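Local coordinates for serine protease inhibitor 4, isoform B (Drosophila melanogaster, PDB 4P0F), which probably inhibits serine and cysteine endopeptidases by the serpin mechanism of reactive-loop cleavage and insertion, at residues A94-V99 with N137-Q142; A45-L50 with L163-A168; R185-H190 with T196-M201; P272-E277 with G375-L380; Q8-R13 with H76-V81. All coordinates share one frame; numbering follows the deposited sequence.

Interaction 1 (A94-V99 with N137-Q142)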
# COMPACT_ATOMS: atom_id res chain seq x y z
N ALA A 94 3.72 -7.40 -9.03
CA ALA A 94 3.20 -8.61 -9.66
C ALA A 94 1.74 -8.85 -9.36
O ALA A 94 1.31 -8.73 -8.21
CB ALA A 94 4.00 -9.81 -9.23
N ASN A 95 1.00 -9.23 -10.39
CA ASN A 95 -0.41 -9.55 -10.28
C ASN A 95 -0.66 -10.99 -10.66
O ASN A 95 -0.03 -11.52 -11.58
CB ASN A 95 -1.24 -8.62 -11.17
CG ASN A 95 -1.18 -7.18 -10.71
OD1 ASN A 95 -1.35 -6.90 -9.53
ND2 ASN A 95 -0.95 -6.27 -11.64
N LYS A 96 -1.59 -11.62 -9.96
CA LYS A 96 -1.99 -12.98 -10.32
C LYS A 96 -3.42 -13.24 -9.88
O LYS A 96 -3.85 -12.76 -8.84
CB LYS A 96 -1.05 -14.01 -9.69
CG LYS A 96 -1.28 -15.45 -10.17
CD LYS A 96 -0.05 -16.31 -9.97
CE LYS A 96 -0.23 -17.70 -10.55
NZ LYS A 96 1.04 -18.48 -10.50
N ILE A 97 -4.14 -14.02 -10.68
CA ILE A 97 -5.48 -14.44 -10.31
C ILE A 97 -5.48 -15.97 -10.15
O ILE A 97 -4.86 -16.69 -10.93
CB ILE A 97 -6.53 -14.00 -11.36
CG1 ILE A 97 -7.94 -14.36 -10.87
CG2 ILE A 97 -6.27 -14.62 -12.73
CD1 ILE A 97 -9.07 -13.71 -11.69
N PHE A 98 -6.16 -16.43 -9.11
CA PHE A 98 -6.27 -17.85 -8.82
C PHE A 98 -7.74 -18.22 -8.93
O PHE A 98 -8.58 -17.65 -8.24
CB PHE A 98 -5.72 -18.16 -7.44
CG PHE A 98 -4.28 -17.73 -7.24
CD1 PHE A 98 -3.98 -16.44 -6.81
CD2 PHE A 98 -3.25 -18.61 -7.47
CE1 PHE A 98 -2.68 -16.06 -6.63
CE2 PHE A 98 -1.93 -18.23 -7.28
CZ PHE A 98 -1.65 -16.95 -6.86
N VAL A 99 -8.05 -19.18 -9.80
CA VAL A 99 -9.43 -19.45 -10.22
C VAL A 99 -9.85 -20.88 -9.87
O VAL A 99 -9.10 -21.83 -10.10
CB VAL A 99 -9.59 -19.24 -11.74
CG1 VAL A 99 -11.07 -19.38 -12.18
CG2 VAL A 99 -9.03 -17.87 -12.14
N ASN A 137 -0.27 -18.27 -1.03
CA ASN A 137 0.61 -17.63 -0.07
C ASN A 137 2.08 -17.87 -0.40
O ASN A 137 2.92 -17.00 -0.15
CB ASN A 137 0.27 -18.11 1.33
CG ASN A 137 -1.09 -17.61 1.79
OD1 ASN A 137 -1.59 -16.61 1.27
ND2 ASN A 137 -1.69 -18.29 2.76
N ASN A 138 2.37 -19.02 -0.99
CA ASN A 138 3.73 -19.29 -1.44
C ASN A 138 4.12 -18.37 -2.60
O ASN A 138 5.26 -17.90 -2.67
CB ASN A 138 3.88 -20.75 -1.84
CG ASN A 138 3.87 -21.68 -0.64
OD1 ASN A 138 4.02 -21.25 0.50
ND2 ASN A 138 3.69 -22.98 -0.89
N TRP A 139 3.17 -18.09 -3.49
CA TRP A 139 3.41 -17.19 -4.60
C TRP A 139 3.70 -15.79 -4.04
O TRP A 139 4.66 -15.14 -4.44
CB TRP A 139 2.22 -17.17 -5.57
CG TRP A 139 2.43 -16.24 -6.73
CD1 TRP A 139 3.09 -16.50 -7.89
CD2 TRP A 139 1.99 -14.87 -6.82
NE1 TRP A 139 3.09 -15.39 -8.71
CE2 TRP A 139 2.43 -14.38 -8.07
CE3 TRP A 139 1.28 -14.02 -5.97
CZ2 TRP A 139 2.17 -13.07 -8.49
CZ3 TRP A 139 1.03 -12.71 -6.39
CH2 TRP A 139 1.48 -12.26 -7.64
N VAL A 140 2.87 -15.34 -3.10
CA VAL A 140 3.08 -14.05 -2.46
C VAL A 140 4.45 -13.95 -1.78
O VAL A 140 5.13 -12.95 -1.93
CB VAL A 140 1.97 -13.72 -1.44
CG1 VAL A 140 2.31 -12.46 -0.64
CG2 VAL A 140 0.62 -13.54 -2.15
N GLU A 141 4.85 -14.98 -1.04
CA GLU A 141 6.18 -14.97 -0.44
C GLU A 141 7.27 -14.82 -1.50
O GLU A 141 8.23 -14.08 -1.31
CB GLU A 141 6.44 -16.25 0.36
CG GLU A 141 5.67 -16.33 1.66
CD GLU A 141 6.36 -17.19 2.70
OE1 GLU A 141 7.61 -17.18 2.75
OE2 GLU A 141 5.65 -17.86 3.47
N GLN A 142 7.11 -15.52 -2.62
CA GLN A 142 8.13 -15.49 -3.66
C GLN A 142 8.21 -14.11 -4.33
O GLN A 142 9.27 -13.73 -4.84
CB GLN A 142 7.86 -16.58 -4.70
CG GLN A 142 8.10 -17.99 -4.15
CD GLN A 142 9.55 -18.22 -3.71
OE1 GLN A 142 10.48 -17.61 -4.24
NE2 GLN A 142 9.73 -19.07 -2.70
O HOH W 1 3.24 -17.17 -11.47

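Interaction 2 (A45-L50 with L163-A168)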
# COMPACT_ATOMS: atom_id res chain seq x y z
N ALA A 45 -8.08 -3.88 -6.41
CA ALA A 45 -9.49 -3.54 -6.50
C ALA A 45 -9.89 -3.14 -7.93
O ALA A 45 -11.03 -3.41 -8.35
CB ALA A 45 -9.83 -2.43 -5.53
N ALA A 46 -8.98 -2.51 -8.66
CA ALA A 46 -9.25 -2.16 -10.06
C ALA A 46 -9.37 -3.42 -10.91
O ALA A 46 -10.18 -3.47 -11.83
CB ALA A 46 -8.16 -1.25 -10.61
N MET A 47 -8.56 -4.43 -10.62
CA MET A 47 -8.68 -5.71 -11.31
C MET A 47 -10.06 -6.30 -11.08
O MET A 47 -10.69 -6.82 -12.02
CB MET A 47 -7.59 -6.70 -10.86
CG MET A 47 -6.21 -6.36 -11.41
SD MET A 47 -4.97 -7.65 -11.16
CE MET A 47 -4.73 -7.53 -9.41
N ALA A 48 -10.55 -6.22 -9.85
CA ALA A 48 -11.88 -6.74 -9.56
C ALA A 48 -12.92 -5.93 -10.32
O ALA A 48 -13.89 -6.49 -10.84
CB ALA A 48 -12.16 -6.72 -8.08
N ARG A 49 -12.72 -4.62 -10.41
CA ARG A 49 -13.69 -3.77 -11.12
C ARG A 49 -13.88 -4.19 -12.58
O ARG A 49 -14.97 -4.01 -13.15
CB ARG A 49 -13.27 -2.29 -11.04
CG ARG A 49 -14.25 -1.35 -11.71
CD ARG A 49 -13.87 -1.06 -13.15
NE ARG A 49 -14.86 -0.24 -13.84
CZ ARG A 49 -15.83 -0.71 -14.63
NH1 ARG A 49 -16.00 -2.02 -14.84
NH2 ARG A 49 -16.65 0.15 -15.22
N LEU A 50 -12.84 -4.74 -13.20
CA LEU A 50 -12.93 -5.17 -14.60
C LEU A 50 -14.03 -6.21 -14.80
O LEU A 50 -14.56 -6.36 -15.90
CB LEU A 50 -11.62 -5.76 -15.09
CG LEU A 50 -10.37 -4.89 -15.05
CD1 LEU A 50 -9.22 -5.68 -15.65
CD2 LEU A 50 -10.59 -3.58 -15.79
N LEU A 163 -12.70 -17.09 -7.14
CA LEU A 163 -11.38 -16.63 -7.49
C LEU A 163 -10.78 -15.75 -6.43
O LEU A 163 -11.49 -15.20 -5.60
CB LEU A 163 -11.40 -15.91 -8.84
CG LEU A 163 -12.34 -14.72 -8.95
CD1 LEU A 163 -11.63 -13.41 -8.60
CD2 LEU A 163 -12.90 -14.68 -10.35
N VAL A 164 -9.46 -15.66 -6.45
CA VAL A 164 -8.73 -14.74 -5.59
C VAL A 164 -7.82 -13.92 -6.48
O VAL A 164 -7.02 -14.47 -7.23
CB VAL A 164 -7.90 -15.45 -4.52
CG1 VAL A 164 -7.10 -14.45 -3.67
CG2 VAL A 164 -8.80 -16.28 -3.62
N LEU A 165 -7.96 -12.60 -6.39
CA LEU A 165 -7.12 -11.66 -7.10
C LEU A 165 -6.04 -11.17 -6.16
O LEU A 165 -6.35 -10.81 -5.03
CB LEU A 165 -7.93 -10.46 -7.61
CG LEU A 165 -8.73 -10.70 -8.89
CD1 LEU A 165 -9.77 -9.64 -9.08
CD2 LEU A 165 -7.79 -10.73 -10.08
N VAL A 166 -4.79 -11.19 -6.61
CA VAL A 166 -3.68 -10.78 -5.75
C VAL A 166 -2.75 -9.81 -6.46
O VAL A 166 -2.40 -9.99 -7.62
CB VAL A 166 -2.86 -11.99 -5.26
CG1 VAL A 166 -1.85 -11.55 -4.23
CG2 VAL A 166 -3.79 -13.04 -4.67
N ASN A 167 -2.39 -8.76 -5.72
CA ASN A 167 -1.29 -7.90 -6.10
C ASN A 167 -0.21 -7.98 -5.03
O ASN A 167 -0.53 -7.92 -3.85
CB ASN A 167 -1.72 -6.44 -6.24
CG ASN A 167 -0.54 -5.52 -6.41
OD1 ASN A 167 0.03 -5.01 -5.43
ND2 ASN A 167 -0.12 -5.33 -7.65
N ALA A 168 1.04 -8.09 -5.46
CA ALA A 168 2.17 -8.06 -4.53
C ALA A 168 3.15 -6.99 -4.99
O ALA A 168 3.28 -6.75 -6.19
CB ALA A 168 2.85 -9.41 -4.45

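Interaction 3 (R185-H190 with T196-M201)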
# COMPACT_ATOMS: atom_id res chain seq x y z
N ARG A 185 23.10 5.94 17.62
CA ARG A 185 23.12 5.92 19.08
C ARG A 185 21.72 5.77 19.62
O ARG A 185 20.77 6.26 19.00
CB ARG A 185 23.73 7.21 19.65
CG ARG A 185 25.17 7.48 19.27
CD ARG A 185 26.13 6.63 20.07
NE ARG A 185 27.53 6.96 19.77
CZ ARG A 185 28.19 6.50 18.71
NH1 ARG A 185 27.59 5.67 17.86
NH2 ARG A 185 29.45 6.85 18.50
N PRO A 186 21.57 5.11 20.77
CA PRO A 186 20.27 5.15 21.44
C PRO A 186 19.93 6.57 21.87
O PRO A 186 20.77 7.26 22.45
CB PRO A 186 20.46 4.23 22.65
CG PRO A 186 21.93 4.25 22.91
CD PRO A 186 22.59 4.41 21.57
N ASP A 187 18.72 7.01 21.58
CA ASP A 187 18.29 8.33 22.02
C ASP A 187 16.80 8.32 22.21
O ASP A 187 16.11 7.37 21.84
CB ASP A 187 18.70 9.42 21.03
CG ASP A 187 19.10 10.71 21.73
OD1 ASP A 187 18.60 10.98 22.85
OD2 ASP A 187 19.92 11.47 21.17
N THR A 188 16.31 9.41 22.78
CA THR A 188 14.94 9.48 23.25
C THR A 188 13.94 9.59 22.12
O THR A 188 14.12 10.38 21.19
CB THR A 188 14.78 10.68 24.20
OG1 THR A 188 15.79 10.62 25.21
CG2 THR A 188 13.42 10.67 24.86
N PHE A 189 12.90 8.77 22.19
CA PHE A 189 11.72 8.91 21.35
C PHE A 189 10.57 9.30 22.27
O PHE A 189 10.30 8.62 23.26
CB PHE A 189 11.41 7.63 20.58
CG PHE A 189 10.30 7.79 19.57
CD1 PHE A 189 10.58 8.20 18.28
CD2 PHE A 189 8.99 7.54 19.92
CE1 PHE A 189 9.56 8.36 17.35
CE2 PHE A 189 7.96 7.69 19.00
CZ PHE A 189 8.25 8.10 17.71
N HIS A 190 9.92 10.41 21.96
CA HIS A 190 8.87 10.93 22.81
C HIS A 190 7.53 10.39 22.34
O HIS A 190 7.11 10.64 21.21
CB HIS A 190 8.86 12.47 22.80
CG HIS A 190 10.15 13.08 23.24
ND1 HIS A 190 11.23 13.23 22.40
CD2 HIS A 190 10.54 13.58 24.44
CE1 HIS A 190 12.23 13.80 23.06
NE2 HIS A 190 11.83 14.02 24.30
N THR A 196 8.61 8.39 27.48
CA THR A 196 9.68 8.32 26.49
C THR A 196 10.34 6.94 26.48
O THR A 196 10.20 6.17 27.43
CB THR A 196 10.77 9.37 26.74
OG1 THR A 196 11.51 9.02 27.91
CG2 THR A 196 10.16 10.75 26.91
N VAL A 197 11.07 6.65 25.41
CA VAL A 197 11.83 5.41 25.30
C VAL A 197 13.14 5.71 24.59
O VAL A 197 13.24 6.69 23.87
CB VAL A 197 11.05 4.34 24.52
CG1 VAL A 197 9.84 3.88 25.31
CG2 VAL A 197 10.65 4.88 23.16
N GLN A 198 14.15 4.88 24.83
CA GLN A 198 15.40 4.96 24.09
C GLN A 198 15.37 3.99 22.91
O GLN A 198 15.13 2.80 23.08
CB GLN A 198 16.60 4.64 24.99
CG GLN A 198 16.72 5.56 26.19
CD GLN A 198 16.92 7.00 25.80
OE1 GLN A 198 17.89 7.34 25.12
NE2 GLN A 198 16.00 7.87 26.21
N VAL A 199 15.62 4.51 21.71
CA VAL A 199 15.67 3.71 20.50
C VAL A 199 16.87 4.11 19.64
O VAL A 199 17.35 5.24 19.73
CB VAL A 199 14.38 3.84 19.67
CG1 VAL A 199 13.18 3.42 20.51
CG2 VAL A 199 14.21 5.26 19.16
N PRO A 200 17.34 3.20 18.77
CA PRO A 200 18.46 3.56 17.89
C PRO A 200 18.11 4.69 16.94
O PRO A 200 17.14 4.58 16.18
CB PRO A 200 18.73 2.27 17.12
CG PRO A 200 17.44 1.51 17.19
CD PRO A 200 16.86 1.83 18.53
N MET A 201 18.89 5.77 17.01
CA MET A 201 18.72 6.94 16.16
C MET A 201 19.90 7.09 15.22
O MET A 201 21.05 7.22 15.67
CB MET A 201 18.57 8.21 16.99
CG MET A 201 17.30 8.27 17.77
SD MET A 201 15.91 8.61 16.68
CE MET A 201 14.64 8.86 17.92
O HOH W 2 18.97 9.90 25.66

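Interaction 4 (P272-E277 with G375-L380)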
# COMPACT_ATOMS: atom_id res chain seq x y z
N PRO A 272 14.88 7.31 13.41
CA PRO A 272 14.97 5.99 14.06
C PRO A 272 15.24 4.88 13.06
O PRO A 272 14.76 4.92 11.93
CB PRO A 272 13.59 5.80 14.70
CG PRO A 272 12.93 7.15 14.66
CD PRO A 272 13.53 7.88 13.51
N ARG A 273 16.03 3.90 13.49
CA ARG A 273 16.17 2.64 12.79
C ARG A 273 14.98 1.79 13.22
O ARG A 273 14.95 1.30 14.35
CB ARG A 273 17.52 1.98 13.13
CG ARG A 273 17.85 0.72 12.33
CD ARG A 273 19.28 0.21 12.63
NE ARG A 273 19.39 -0.29 13.99
CZ ARG A 273 20.47 -0.21 14.76
NH1 ARG A 273 21.59 0.39 14.34
NH2 ARG A 273 20.43 -0.73 15.98
N PHE A 274 13.99 1.63 12.35
CA PHE A 274 12.74 1.00 12.77
C PHE A 274 12.19 0.04 11.74
O PHE A 274 12.60 0.03 10.58
CB PHE A 274 11.69 2.09 13.08
CG PHE A 274 11.06 2.72 11.86
CD1 PHE A 274 11.64 3.83 11.25
CD2 PHE A 274 9.86 2.24 11.35
CE1 PHE A 274 11.05 4.42 10.14
CE2 PHE A 274 9.28 2.82 10.24
CZ PHE A 274 9.86 3.92 9.63
N LYS A 275 11.28 -0.81 12.20
CA LYS A 275 10.56 -1.69 11.30
C LYS A 275 9.11 -1.71 11.75
O LYS A 275 8.80 -1.42 12.90
CB LYS A 275 11.17 -3.09 11.29
CG LYS A 275 10.88 -3.94 12.50
CD LYS A 275 11.55 -5.31 12.36
CE LYS A 275 11.31 -6.18 13.58
NZ LYS A 275 12.17 -7.39 13.59
N ALA A 276 8.21 -2.03 10.82
CA ALA A 276 6.81 -2.14 11.15
C ALA A 276 6.16 -3.19 10.27
O ALA A 276 6.59 -3.42 9.14
CB ALA A 276 6.12 -0.79 10.99
N GLU A 277 5.15 -3.87 10.81
CA GLU A 277 4.36 -4.84 10.07
C GLU A 277 2.91 -4.57 10.39
O GLU A 277 2.58 -4.27 11.54
CB GLU A 277 4.73 -6.27 10.45
CG GLU A 277 6.21 -6.49 10.73
CD GLU A 277 6.55 -7.96 10.92
OE1 GLU A 277 5.76 -8.82 10.48
OE2 GLU A 277 7.61 -8.24 11.52
N GLY A 375 2.75 5.25 5.72
CA GLY A 375 2.68 4.77 7.08
C GLY A 375 2.86 5.81 8.15
O GLY A 375 3.04 7.00 7.87
N SER A 376 2.77 5.33 9.38
CA SER A 376 2.92 6.12 10.60
C SER A 376 3.88 5.44 11.55
O SER A 376 3.88 4.22 11.67
CB SER A 376 1.58 6.27 11.32
OG SER A 376 0.71 7.14 10.65
N VAL A 377 4.67 6.24 12.25
CA VAL A 377 5.40 5.76 13.42
C VAL A 377 4.81 6.47 14.62
O VAL A 377 4.97 7.68 14.77
CB VAL A 377 6.90 6.02 13.32
CG1 VAL A 377 7.60 5.55 14.59
CG2 VAL A 377 7.48 5.31 12.11
N VAL A 378 4.13 5.71 15.47
CA VAL A 378 3.43 6.29 16.61
C VAL A 378 4.03 5.82 17.93
O VAL A 378 4.11 6.59 18.89
CB VAL A 378 1.93 5.93 16.57
CG1 VAL A 378 1.20 6.49 17.78
CG2 VAL A 378 1.31 6.45 15.28
N ARG A 379 4.42 4.56 17.98
CA ARG A 379 4.98 3.97 19.18
C ARG A 379 6.22 3.19 18.81
O ARG A 379 6.19 2.38 17.90
CB ARG A 379 3.98 3.04 19.87
CG ARG A 379 2.70 3.73 20.33
CD ARG A 379 1.77 2.73 21.01
NE ARG A 379 0.49 3.34 21.37
CZ ARG A 379 -0.45 2.74 22.08
NH1 ARG A 379 -0.28 1.50 22.52
NH2 ARG A 379 -1.58 3.38 22.36
N LEU A 380 7.32 3.44 19.52
CA LEU A 380 8.51 2.63 19.35
C LEU A 380 8.98 2.12 20.69
O LEU A 380 8.74 2.76 21.72
CB LEU A 380 9.62 3.42 18.67
CG LEU A 380 9.40 3.82 17.21
CD1 LEU A 380 10.55 4.70 16.74
CD2 LEU A 380 9.27 2.58 16.33

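Interaction 5 (Q8-R13 with H76-V81)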
# COMPACT_ATOMS: atom_id res chain seq x y z
N GLN A 8 0.11 11.98 -14.60
CA GLN A 8 -0.07 12.88 -13.47
C GLN A 8 -1.41 12.63 -12.80
O GLN A 8 -1.51 12.62 -11.58
CB GLN A 8 0.03 14.35 -13.90
CG GLN A 8 1.40 14.77 -14.41
CD GLN A 8 1.49 16.26 -14.65
OE1 GLN A 8 1.33 16.74 -15.77
NE2 GLN A 8 1.73 17.02 -13.58
N GLU A 9 -2.45 12.42 -13.60
CA GLU A 9 -3.77 12.17 -13.04
C GLU A 9 -3.78 10.90 -12.21
O GLU A 9 -4.37 10.87 -11.13
CB GLU A 9 -4.84 12.07 -14.13
CG GLU A 9 -6.22 11.75 -13.57
CD GLU A 9 -7.23 11.45 -14.65
OE1 GLU A 9 -7.45 12.31 -15.52
OE2 GLU A 9 -7.81 10.34 -14.62
N PHE A 10 -3.16 9.85 -12.72
CA PHE A 10 -3.14 8.58 -12.02
C PHE A 10 -2.52 8.77 -10.65
O PHE A 10 -3.04 8.29 -9.65
CB PHE A 10 -2.38 7.51 -12.82
CG PHE A 10 -2.39 6.16 -12.17
CD1 PHE A 10 -1.48 5.84 -11.16
CD2 PHE A 10 -3.30 5.19 -12.55
CE1 PHE A 10 -1.50 4.61 -10.55
CE2 PHE A 10 -3.30 3.95 -11.93
CZ PHE A 10 -2.41 3.66 -10.94
N ALA A 11 -1.40 9.49 -10.60
CA ALA A 11 -0.71 9.72 -9.34
C ALA A 11 -1.57 10.54 -8.39
O ALA A 11 -1.68 10.21 -7.21
CB ALA A 11 0.61 10.41 -9.59
N ARG A 12 -2.20 11.60 -8.91
CA ARG A 12 -3.06 12.45 -8.10
C ARG A 12 -4.21 11.66 -7.49
O ARG A 12 -4.51 11.81 -6.31
CB ARG A 12 -3.65 13.59 -8.94
CG ARG A 12 -2.71 14.71 -9.23
CD ARG A 12 -3.52 15.96 -9.61
NE ARG A 12 -4.32 15.71 -10.80
CZ ARG A 12 -3.85 15.85 -12.04
NH1 ARG A 12 -2.60 16.22 -12.24
NH2 ARG A 12 -4.63 15.61 -13.08
N ARG A 13 -4.86 10.83 -8.29
CA ARG A 13 -6.01 10.09 -7.80
C ARG A 13 -5.60 9.03 -6.78
O ARG A 13 -6.29 8.83 -5.79
CB ARG A 13 -6.77 9.48 -8.98
CG ARG A 13 -7.32 10.59 -9.84
CD ARG A 13 -8.37 10.17 -10.80
NE ARG A 13 -8.95 11.33 -11.47
CZ ARG A 13 -9.98 11.24 -12.30
NH1 ARG A 13 -10.53 10.06 -12.54
NH2 ARG A 13 -10.46 12.33 -12.88
N HIS A 76 -5.76 0.28 -19.14
CA HIS A 76 -4.61 0.91 -19.77
C HIS A 76 -3.89 1.86 -18.82
O HIS A 76 -2.66 1.99 -18.87
CB HIS A 76 -5.02 1.66 -21.03
CG HIS A 76 -3.86 2.11 -21.86
ND1 HIS A 76 -2.98 1.22 -22.44
CD2 HIS A 76 -3.42 3.35 -22.18
CE1 HIS A 76 -2.05 1.90 -23.10
NE2 HIS A 76 -2.30 3.19 -22.95
N SER A 77 -4.63 2.51 -17.93
CA SER A 77 -4.01 3.48 -17.03
C SER A 77 -3.08 2.78 -16.04
O SER A 77 -2.04 3.32 -15.67
CB SER A 77 -5.08 4.31 -16.28
OG SER A 77 -5.74 3.57 -15.28
N PHE A 78 -3.44 1.56 -15.65
CA PHE A 78 -2.59 0.77 -14.77
C PHE A 78 -1.43 0.16 -15.53
O PHE A 78 -0.33 0.05 -15.00
CB PHE A 78 -3.40 -0.33 -14.06
CG PHE A 78 -4.20 0.18 -12.91
CD1 PHE A 78 -5.45 0.75 -13.12
CD2 PHE A 78 -3.70 0.15 -11.62
CE1 PHE A 78 -6.18 1.26 -12.06
CE2 PHE A 78 -4.43 0.64 -10.56
CZ PHE A 78 -5.68 1.20 -10.79
N HIS A 79 -1.65 -0.21 -16.79
CA HIS A 79 -0.58 -0.78 -17.59
C HIS A 79 0.59 0.18 -17.72
O HIS A 79 1.75 -0.22 -17.65
CB HIS A 79 -1.05 -1.15 -18.99
CG HIS A 79 0.05 -1.69 -19.86
ND1 HIS A 79 0.56 -2.95 -19.71
CD2 HIS A 79 0.75 -1.12 -20.86
CE1 HIS A 79 1.52 -3.15 -20.59
NE2 HIS A 79 1.66 -2.05 -21.31
N GLN A 80 0.26 1.45 -17.93
CA GLN A 80 1.28 2.48 -18.10
C GLN A 80 2.26 2.48 -16.94
O GLN A 80 3.47 2.58 -17.13
CB GLN A 80 0.62 3.86 -18.24
CG GLN A 80 -0.05 4.09 -19.59
CD GLN A 80 -0.63 5.49 -19.72
OE1 GLN A 80 -1.42 5.93 -18.88
NE2 GLN A 80 -0.24 6.20 -20.78
N VAL A 81 1.75 2.33 -15.72
CA VAL A 81 2.60 2.32 -14.53
C VAL A 81 3.33 1.00 -14.36
O VAL A 81 4.53 0.97 -14.14
CB VAL A 81 1.79 2.59 -13.26
CG1 VAL A 81 2.71 2.61 -12.03
CG2 VAL A 81 1.01 3.89 -13.38

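Interaction 1 (A94-V99 with N137-Q142)
Lys96 lies over one face of the Trp139 indole: its CD sits 3.6 Å from the centroid of the five-membered ring, 15° off the normal, a CH-pi contact. Lys96 CB backs the six-membered ring, 3.6 Å from Trp139 CZ2. At the far rim, Ala94 O meets Trp139 CH2 edge-on at 3.6 Å. Phe98 turns its edge to the indole face in an offset edge-to-face pair, the planes at 75°. The indole is swung down onto the strand because its CG stands anti to the backbone N (chi1 179°). A water takes a hydrogen bond from Lys96 NZ at 2.7 Å and a weak one from Trp139 NE1; Gln122 is a further partner of the same ammonium group. Replacing Trp139 by alanine would probably open a gap beneath the helix and leave the Lys96 methylenes without the indole face they lie on. Strand 94-99 and helix 137-142 run nearly antiparallel, the serpin arrangement in which helix F lies across the front of beta-sheet A.

Interaction 2 (A45-L50 with L163-A168)
Helix 45-49 passes Leu165 on strand 163-168 with axes 8.6 Å apart and directions 143° from each other, and the closest pair of CA atoms is Ala48 with Leu165 at 7.3 Å. Leu165 does most of the work from the strand side. Its CD1 pushes up against the helix backbone, 3.6 Å from Ala48 N, and rests 3.9 Å from Ala48 CB, so the small alanine lets a leucine methyl come right up to the main chain. CD1 lies against both Met47 and Ala48, and CD2 adds a second touch on Met47 CB at 4.1 Å. Met47 reaches further along the strand: its chain is extended at chi2 and then bends at chi3 (-71°), which carries the terminal CE to within 3.8 Å of Val166 O. Everything that touches is buried, and the side-chain contacts are van der Waals packing. Outward from it, Met47 also touches Asn95 on strand 91-100, Phe117, and Leu113 of helix 107-115, while Leu165 leans on Ile97. This is serpin beta-sheet A with helix B (38-49) packed behind it. Strand 163-168 is bonded through its backbone to strand 91-100 on one edge and, on the other, to strand 328-341, the inserted reactive-centre loop expected of a cleaved serpin; helix 129-143 meets Val166 from the opposite face.

Interaction 3 (R185-H190 with T196-M201)
A beta hairpin of the serpin C sheet is formed here, with Phe189 bonded to Val197, Asp187 to Val199 and Arg185 to Met201 as antiparallel hydrogen-bonded pairs. The shortest backbone bond, Phe189 N to Val197 O, is 2.7 Å. On the face carrying Thr188 and Gln198, the carboxamide folds back at chi2 (-62°) and gives Gln198 NE2 to Thr188 OG1, 2.9 Å and 164° straight, the hydroxyl lying in the amide plane. A water joins Asp187 OD1, Thr188 OG1 and Gln198 OE1, and Asp187 OD1 also accepts Thr188 N. Beyond this polar cluster, Thr188 CG2 presses tightly on Thr196 CB at 3.5 Å. On the other face, the part round Phe189 is apolar: Phe189 CB rests on Val197 CG2 (3.8 Å) and Val199 CG2, while Met201 CE comes to the ring's edge, 4.1 Å from Phe189 CD1. Phe189 packs on Leu380, and Met201 also packs on Pro272 of strand 263-281, which lies beside strand 197-213.

Interaction 4 (P272-E277 with G375-L380)
Ser376 OG is bonded to Tyr22 OH and weakly to Glu247 OE2, one residue before Val377, which meets Phe274 across an entirely apolar contact. Val377 CG2 sits over one face of the Phe274 ring, 3.8 Å from its centroid and 21° off the normal, nearest to Phe274 CE2 at 3.6 Å. A chi1 of 77° turns the ring so that this face meets the valine methyl. Leu380 spreads its two methyls over the neighbours: CD1 onto Pro272 CB at 3.8 Å, CD2 against Phe274 CB at 4.1 Å. Phe360 of strand 360-366 touches Pro272, Phe274 and Val377 alike, closing the cluster. A serine in place of Phe274 would probably leave Val377 CG2 without the face it rests on and open a gap next to Phe360. Strand 272-277, bonded through Phe274 and Ala276 to strand 311-324 in serpin sheet A, thus packs on the end of strand 370-377 of sheet B, probably near the breach.

Interaction 5 (Q8-R13 with H76-V81)
Phe10 and Phe78 make the tight part of this helix crossing, a T-shaped pair: the edge of Phe10 points into the face of Phe78, planes at 87° and centroids 4.9 Å apart. Phe10 CE2 stands above the middle of the Phe78 ring, and Phe10 CZ comes 3.7 Å from Phe78 CE2. Val81 CG2 lies over one face of Phe10, 4.0 Å from its centroid. A chi1 of -177° sends the Phe10 ring out from its helix, between Phe78 and Val81. Ser77 O comes 3.8 Å from Phe10 CD2, while the Ser77 hydroxyl is bonded to Ile74 O within its own helix. The loose side lies at partly exposed Arg13 and Glu9, which pair by charge alone, the oxygen above the guanidinium plane. The contact joins serpin helices A (6-28) and D (71-84), with helix B (38-49) also touching Phe78. Crossing at -96°, the helices meet through Phe10 set against Phe78, Val81 and Ser77, which implies an attachment by shape and dispersion, without directed polar bonds.

Interactions 1 and 2 work on the same pair of neighbouring strands, 91-100 and 161-174, from different sides: helix 129-143 on one, helix 38-49 on the other, with Asn95 OD1 and Asn167 ND2 tying them together. Interaction 2 is fully buried and aliphatic, whereas interaction 1 stacks a lysine chain on the indole and keeps a water at the ammonium. Interaction 5 touches interaction 2 where Phe78 rests on Ala46; its aromatic pair is buried although the contact reaches partly exposed residues. On the opposite side of the chain's centre from interaction 2, interactions 3 and 4 meet, Pro200 O probably bonding Arg273 N and Phe189 packing on Leu380. There the outlying hairpin is built of backbone bonds, with polar groups outward, while interaction 4 is buried and apolar.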